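PDB 2DSA: glutathione S-transferase from Burkholderia xenovorans, which reductively dechlorinates metabolites of polychlorinated biphenyls and probably has general glutathione transferase activity. Local coordinates for residues 100-112 and 125-137. Residues are numbered along the deposited sequence; the frame is centred on the assembly and turned at random.
With HPX ((2Z,4E)-2-hydroxy-6-oxo-6-phenylhexa-2,4-dienoic acid), chain F; GSH (glutathione), chain E; GSH (glutathione), chain G.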
loop_
_atom_site.group_PDB
_atom_site.type_symbol
_atom_site.label_atom_id
_atom_site.label_comp_id
_atom_site.label_asym_id
_atom_site.label_seq_id
_atom_site.Cartn_x
_atom_site.Cartn_y
_atom_site.Cartn_z
ATOM N N PHE A 100 -4.909 2.488 -0.414
ATOM C CA PHE A 100 -5.641 2.958 -1.588
ATOM C C PHE A 100 -4.880 4.003 -2.407
ATOM O O PHE A 100 -4.744 3.872 -3.631
ATOM C CB PHE A 100 -7.013 3.518 -1.202
ATOM C CG PHE A 100 -7.857 3.918 -2.389
ATOM C CD1 PHE A 100 -8.754 3.011 -2.960
ATOM C CD2 PHE A 100 -7.749 5.201 -2.951
ATOM C CE1 PHE A 100 -9.531 3.367 -4.051
ATOM C CE2 PHE A 100 -8.519 5.570 -4.041
ATOM C CZ PHE A 100 -9.418 4.659 -4.597
ATOM N N ILE A 101 -4.389 5.042 -1.743
ATOM C CA ILE A 101 -3.662 6.090 -2.451
ATOM C C ILE A 101 -2.428 5.497 -3.127
ATOM O O ILE A 101 -2.142 5.787 -4.292
ATOM C CB ILE A 101 -3.330 7.303 -1.546
ATOM C CG1 ILE A 101 -4.618 7.956 -1.055
ATOM C CG2 ILE A 101 -2.494 8.326 -2.307
ATOM C CD1 ILE A 101 -4.511 8.675 0.273
ATOM N N SER A 102 -1.725 4.640 -2.403
ATOM C CA SER A 102 -0.493 4.028 -2.894
ATOM C C SER A 102 -0.693 3.061 -4.080
ATOM O O SER A 102 -0.013 3.179 -5.103
ATOM C CB SER A 102 0.210 3.309 -1.740
ATOM O OG SER A 102 1.242 2.469 -2.213
ATOM N N SER A 103 -1.606 2.103 -3.916
ATOM C CA SER A 103 -1.770 1.013 -4.887
ATOM C C SER A 103 -2.739 1.366 -6.021
ATOM O O SER A 103 -2.587 0.874 -7.144
ATOM C CB SER A 103 -2.242 -0.261 -4.195
ATOM O OG SER A 103 -3.556 -0.086 -3.662
ATOM N N GLU A 104 -3.721 2.214 -5.721
ATOM C CA GLU A 104 -4.805 2.519 -6.645
ATOM C C GLU A 104 -4.636 3.859 -7.349
ATOM O O GLU A 104 -5.257 4.090 -8.386
ATOM C CB GLU A 104 -6.168 2.472 -5.926
ATOM C CG GLU A 104 -6.508 1.109 -5.230
ATOM C CD GLU A 104 -6.550 -0.075 -6.198
ATOM O OE1 GLU A 104 -6.217 -1.212 -5.792
ATOM O OE2 GLU A 104 -6.909 0.134 -7.380
ATOM N N LEU A 105 -3.827 4.753 -6.787
ATOM C CA LEU A 105 -3.649 6.071 -7.386
ATOM C C LEU A 105 -2.204 6.281 -7.828
ATOM O O LEU A 105 -1.916 6.364 -9.024
ATOM C CB LEU A 105 -4.118 7.183 -6.440
ATOM C CG LEU A 105 -5.604 7.327 -6.111
ATOM C CD1 LEU A 105 -5.819 8.516 -5.174
ATOM C CD2 LEU A 105 -6.471 7.484 -7.386
ATOM N N HIS A 106 -1.301 6.323 -6.850
ATOM C CA HIS A 106 0.135 6.554 -7.063
ATOM C C HIS A 106 0.701 5.617 -8.129
ATOM O O HIS A 106 1.330 6.071 -9.074
ATOM C CB HIS A 106 0.872 6.402 -5.714
ATOM C CG HIS A 106 2.368 6.534 -5.784
ATOM N ND1 HIS A 106 3.135 6.761 -4.657
ATOM C CD2 HIS A 106 3.241 6.449 -6.819
ATOM C CE1 HIS A 106 4.409 6.818 -4.998
ATOM N NE2 HIS A 106 4.501 6.639 -6.304
ATOM N N LYS A 107 0.472 4.319 -7.975
ATOM C CA LYS A 107 1.045 3.325 -8.879
ATOM C C LYS A 107 0.513 3.388 -10.317
ATOM O O LYS A 107 1.152 2.851 -11.236
ATOM C CB LYS A 107 0.890 1.913 -8.305
ATOM C CG LYS A 107 1.925 1.594 -7.240
ATOM C CD LYS A 107 3.313 1.457 -7.844
ATOM C CE LYS A 107 4.377 2.043 -6.936
ATOM N NZ LYS A 107 5.739 1.755 -7.474
ATOM N N SER A 108 -0.648 4.030 -10.491
ATOM C CA SER A 108 -1.240 4.257 -11.802
ATOM C C SER A 108 -0.708 5.529 -12.456
ATOM O O SER A 108 -0.669 5.622 -13.677
ATOM C CB SER A 108 -2.769 4.266 -11.720
ATOM O OG SER A 108 -3.268 2.945 -11.549
ATOM N N PHE A 109 -0.267 6.498 -11.657
ATOM C CA PHE A 109 0.443 7.652 -12.207
ATOM C C PHE A 109 1.805 7.254 -12.763
ATOM O O PHE A 109 2.252 7.843 -13.734
ATOM C CB PHE A 109 0.637 8.749 -11.162
ATOM C CG PHE A 109 -0.510 9.714 -11.058
ATOM C CD1 PHE A 109 -0.470 10.929 -11.722
ATOM C CD2 PHE A 109 -1.621 9.420 -10.268
ATOM C CE1 PHE A 109 -1.516 11.831 -11.616
ATOM C CE2 PHE A 109 -2.678 10.311 -10.154
ATOM C CZ PHE A 109 -2.629 11.522 -10.830
ATOM N N SER A 110 2.449 6.258 -12.146
ATOM C CA SER A 110 3.839 5.854 -12.456
ATOM C C SER A 110 4.193 5.655 -13.939
ATOM O O SER A 110 5.204 6.196 -14.390
ATOM C CB SER A 110 4.249 4.610 -11.656
ATOM O OG SER A 110 4.280 4.893 -10.265
ATOM N N PRO A 111 3.385 4.859 -14.687
ATOM C CA PRO A 111 3.635 4.666 -16.127
ATOM C C PRO A 111 3.493 5.945 -16.958
ATOM O O PRO A 111 4.168 6.084 -17.973
ATOM C CB PRO A 111 2.566 3.647 -16.535
ATOM C CG PRO A 111 2.147 2.988 -15.242
ATOM C CD PRO A 111 2.211 4.081 -14.246
ATOM N N LEU A 112 2.638 6.870 -16.523
ATOM C CA LEU A 112 2.479 8.164 -17.194
ATOM C C LEU A 112 3.744 9.034 -17.176
ATOM O O LEU A 112 3.958 9.833 -18.088
ATOM C CB LEU A 112 1.281 8.944 -16.633
ATOM C CG LEU A 112 -0.098 8.286 -16.713
ATOM C CD1 LEU A 112 -1.183 9.205 -16.178
ATOM C CD2 LEU A 112 -0.431 7.840 -18.136
ATOM N N VAL A 125 -4.237 2.932 -17.797
ATOM C CA VAL A 125 -3.975 3.579 -16.526
ATOM C C VAL A 125 -4.793 4.870 -16.354
ATOM O O VAL A 125 -5.315 5.131 -15.270
ATOM C CB VAL A 125 -2.441 3.785 -16.357
ATOM C CG1 VAL A 125 -2.070 5.238 -16.135
ATOM C CG2 VAL A 125 -1.894 2.861 -15.287
ATOM N N ARG A 126 -4.929 5.649 -17.427
ATOM C CA ARG A 126 -5.755 6.862 -17.403
ATOM C C ARG A 126 -7.223 6.543 -17.137
ATOM O O ARG A 126 -7.929 7.323 -16.504
ATOM C CB ARG A 126 -5.599 7.666 -18.699
ATOM C CG ARG A 126 -4.344 8.527 -18.726
ATOM C CD ARG A 126 -4.171 9.267 -20.049
ATOM N NE ARG A 126 -2.863 9.922 -20.129
ATOM C CZ ARG A 126 -2.614 11.163 -19.719
ATOM N NH1 ARG A 126 -3.583 11.914 -19.199
ATOM N NH2 ARG A 126 -1.390 11.656 -19.836
ATOM N N GLN A 127 -7.659 5.380 -17.612
ATOM C CA GLN A 127 -9.028 4.912 -17.431
ATOM C C GLN A 127 -9.268 4.426 -16.005
ATOM O O GLN A 127 -10.326 4.721 -15.410
ATOM C CB GLN A 127 -9.338 3.793 -18.439
ATOM C CG GLN A 127 -10.740 3.855 -19.032
ATOM C CD GLN A 127 -11.132 5.265 -19.494
ATOM O OE1 GLN A 127 -12.131 5.826 -19.027
ATOM N NE2 GLN A 127 -10.333 5.848 -20.399
ATOM N N SER A 128 -8.292 3.675 -15.477
ATOM C CA SER A 128 -8.286 3.231 -14.069
ATOM C C SER A 128 -8.387 4.436 -13.151
ATOM O O SER A 128 -9.196 4.450 -12.229
ATOM C CB SER A 128 -7.014 2.444 -13.727
ATOM O OG SER A 128 -6.832 1.334 -14.592
ATOM N N LEU A 129 -7.569 5.445 -13.430
ATOM C CA LEU A 129 -7.542 6.679 -12.645
ATOM C C LEU A 129 -8.840 7.468 -12.702
ATOM O O LEU A 129 -9.285 8.006 -11.687
ATOM C CB LEU A 129 -6.374 7.571 -13.076
ATOM C CG LEU A 129 -5.013 7.219 -12.470
ATOM C CD1 LEU A 129 -3.924 8.003 -13.180
ATOM C CD2 LEU A 129 -4.999 7.478 -10.950
ATOM N N ASN A 130 -9.435 7.555 -13.893
ATOM C CA ASN A 130 -10.726 8.212 -14.054
ATOM C C ASN A 130 -11.749 7.643 -13.083
ATOM O O ASN A 130 -12.514 8.392 -12.474
ATOM C CB ASN A 130 -11.229 8.058 -15.496
ATOM C CG ASN A 130 -12.496 8.845 -15.756
ATOM O OD1 ASN A 130 -13.613 8.305 -15.675
ATOM N ND2 ASN A 130 -12.336 10.140 -16.067
ATOM N N THR A 131 -11.760 6.318 -12.945
ATOM C CA THR A 131 -12.715 5.628 -12.070
ATOM C C THR A 131 -12.363 5.864 -10.603
ATOM O O THR A 131 -13.212 6.234 -9.793
ATOM C CB THR A 131 -12.727 4.109 -12.327
ATOM O OG1 THR A 131 -12.966 3.857 -13.712
ATOM C CG2 THR A 131 -13.801 3.425 -11.494
ATOM N N ARG A 132 -11.090 5.648 -10.293
ATOM C CA ARG A 132 -10.582 5.693 -8.937
ATOM C C ARG A 132 -10.693 7.115 -8.367
ATOM O O ARG A 132 -11.187 7.290 -7.250
ATOM C CB ARG A 132 -9.155 5.130 -8.927
ATOM C CG ARG A 132 -8.926 3.978 -7.941
ATOM C CD ARG A 132 -9.059 2.555 -8.493
ATOM N NE ARG A 132 -10.432 2.083 -8.397
ATOM C CZ ARG A 132 -10.854 0.844 -8.659
ATOM N NH1 ARG A 132 -10.013 -0.132 -8.978
ATOM N NH2 ARG A 132 -12.142 0.583 -8.572
ATOM N N LEU A 133 -10.292 8.126 -9.149
ATOM C CA LEU A 133 -10.511 9.548 -8.788
ATOM C C LEU A 133 -11.986 9.943 -8.604
ATOM O O LEU A 133 -12.300 10.850 -7.835
ATOM C CB LEU A 133 -9.875 10.494 -9.808
ATOM C CG LEU A 133 -8.361 10.523 -10.026
ATOM C CD1 LEU A 133 -8.053 11.420 -11.221
ATOM C CD2 LEU A 133 -7.569 10.962 -8.770
ATOM N N GLY A 134 -12.883 9.270 -9.326
ATOM C CA GLY A 134 -14.318 9.423 -9.097
ATOM C C GLY A 134 -14.698 8.986 -7.691
ATOM O O GLY A 134 -15.429 9.688 -6.990
ATOM N N GLN A 135 -14.188 7.830 -7.269
ATOM C CA GLN A 135 -14.472 7.334 -5.926
ATOM C C GLN A 135 -14.010 8.318 -4.832
ATOM O O GLN A 135 -14.715 8.529 -3.839
ATOM C CB GLN A 135 -13.860 5.949 -5.715
ATOM C CG GLN A 135 -14.179 5.323 -4.349
ATOM C CD GLN A 135 -13.431 4.030 -4.105
ATOM O OE1 GLN A 135 -12.723 3.513 -4.990
ATOM N NE2 GLN A 135 -13.564 3.498 -2.895
ATOM N N VAL A 136 -12.846 8.932 -5.032
ATOM C CA VAL A 136 -12.303 9.883 -4.049
ATOM C C VAL A 136 -13.061 11.202 -4.054
ATOM O O VAL A 136 -13.262 11.811 -3.002
ATOM C CB VAL A 136 -10.792 10.147 -4.266
ATOM C CG1 VAL A 136 -10.224 10.949 -3.120
ATOM C CG2 VAL A 136 -10.049 8.837 -4.407
ATOM N N ALA A 137 -13.475 11.647 -5.240
ATOM C CA ALA A 137 -14.268 12.861 -5.368
ATOM C C ALA A 137 -15.594 12.725 -4.627
ATOM O O ALA A 137 -16.027 13.659 -3.949
ATOM C CB ALA A 137 -14.489 13.205 -6.832
HETATM C CB3 HPX F . 7.606 16.616 -10.144
HETATM C CB4 HPX F . 6.320 16.756 -10.659
HETATM C CB5 HPX F . 5.526 15.626 -10.871
HETATM C CB6 HPX F . 6.025 14.365 -10.558
HETATM C CB1 HPX F . 7.306 14.225 -10.043
HETATM C CB2 HPX F . 8.098 15.352 -9.838
HETATM C CA6 HPX F . 7.852 12.868 -9.718
HETATM O OA4 HPX F . 9.064 12.710 -9.674
HETATM C CA5 HPX F . 6.965 11.720 -9.460
HETATM C CA4 HPX F . 7.320 10.549 -9.974
HETATM C CA3 HPX F . 6.517 9.335 -9.760
HETATM C CA2 HPX F . 7.019 8.117 -10.000
HETATM O OA3 HPX F . 8.248 7.908 -10.458
HETATM C CA1 HPX F . 6.188 6.965 -9.753
HETATM O OA2 HPX F . 6.715 5.832 -9.760
HETATM O OA1 HPX F . 4.978 7.156 -9.530
HETATM N N1 GSH E . 6.265 1.575 -3.063
HETATM C CA1 GSH E . 6.987 2.850 -2.966
HETATM C C1 GSH E . 6.387 3.728 -1.903
HETATM O O11 GSH E . 5.142 3.754 -1.737
HETATM O O12 GSH E . 7.118 4.461 -1.186
HETATM C CB1 GSH E . 6.976 3.647 -4.266
HETATM C CG1 GSH E . 7.911 4.863 -4.162
HETATM C CD1 GSH E . 8.121 5.463 -5.525
HETATM O OE1 GSH E . 7.435 4.886 -6.587
HETATM N N2 GSH E . 8.941 6.512 -5.645
HETATM C CA2 GSH E . 9.276 7.163 -6.901
HETATM C C2 GSH E . 10.718 6.986 -7.254
HETATM O O2 GSH E . 11.710 7.206 -6.302
HETATM C CB2 GSH E . 8.988 8.664 -6.857
HETATM S SG2 GSH E . 7.226 8.958 -6.616
HETATM N N3 GSH E . 11.003 6.623 -8.489
HETATM C CA3 GSH E . 11.382 5.253 -8.800
HETATM C C3 GSH E . 12.797 5.280 -9.273
HETATM O O31 GSH E . 13.417 6.364 -9.170
HETATM O O32 GSH E . 13.348 4.262 -9.751
HETATM N N1 GSH G . -5.784 -2.190 -3.387
HETATM C CA1 GSH G . -6.660 -3.319 -3.158
HETATM C C1 GSH G . -6.176 -4.057 -1.953
HETATM O O11 GSH G . -7.009 -4.585 -1.202
HETATM O O12 GSH G . -4.944 -4.166 -1.705
HETATM C CB1 GSH G . -6.619 -4.262 -4.353
HETATM C CG1 GSH G . -7.626 -5.401 -4.226
HETATM C CD1 GSH G . -7.580 -6.280 -5.456
HETATM O OE1 GSH G . -6.634 -6.035 -6.463
HETATM N N2 GSH G . -8.449 -7.295 -5.522
HETATM C CA2 GSH G . -8.623 -8.117 -6.712
HETATM C C2 GSH G . -10.041 -8.019 -7.208
HETATM O O2 GSH G . -11.130 -8.044 -6.316
HETATM C CB2 GSH G . -8.326 -9.586 -6.418
HETATM S SG2 GSH G . -6.608 -9.998 -5.992
HETATM N N3 GSH G . -10.226 -7.909 -8.519
HETATM C CA3 GSH G . -10.114 -6.628 -9.192
HETATM C C3 GSH G . -11.438 -6.000 -9.517
HETATM O O31 GSH G . -11.599 -4.762 -9.360
HETATM O O32 GSH G . -12.370 -6.714 -9.956
#
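F100 leans its ring on 125-137: CZ meets CG of R132 at 3.4 Å, CE2 lies against CG2 of V136, and CE1 reaches the amide oxygen of Q135. With CG anti to the backbone N (chi1 -175°), the ring is thrown across to the partner helix, and CB of E104 covers the centre of one face. E104 then folds back at chi2 (-60°). OE2 makes a long salt bridge to NH1 of R132 (3.5 Å), while OE1 reaches over the dimer interface, taking a hydrogen bond from N1 of glutathione chain G (2.6 Å), held by the second subunit, and forming a salt bridge with NZ of that subunit's K107. R132 may thus help to position this carboxylate. L105 is a knob in the hole formed by L129, R132, L133 and V136. H106 and S110 line the HPX pocket; between them, CB of S108 rests on CG of L129. F109 offers a ring face to CD1 of L129, a CH-pi contact 4.2 Å from the centroid. P111 touches V125, and L112 puts CD2 3.7 Å from CG1 of V125 and lays CD1 over the guanidinium of R126, whose NH2 is hydrogen-bonded to O of V168. The axes of 100-109 and 125-137 come within 9.5 Å and run roughly antiparallel (143°) in the all-helical C-terminal domain, where helix 153-163 packs on L105 and F109, helix 176-186 on V136.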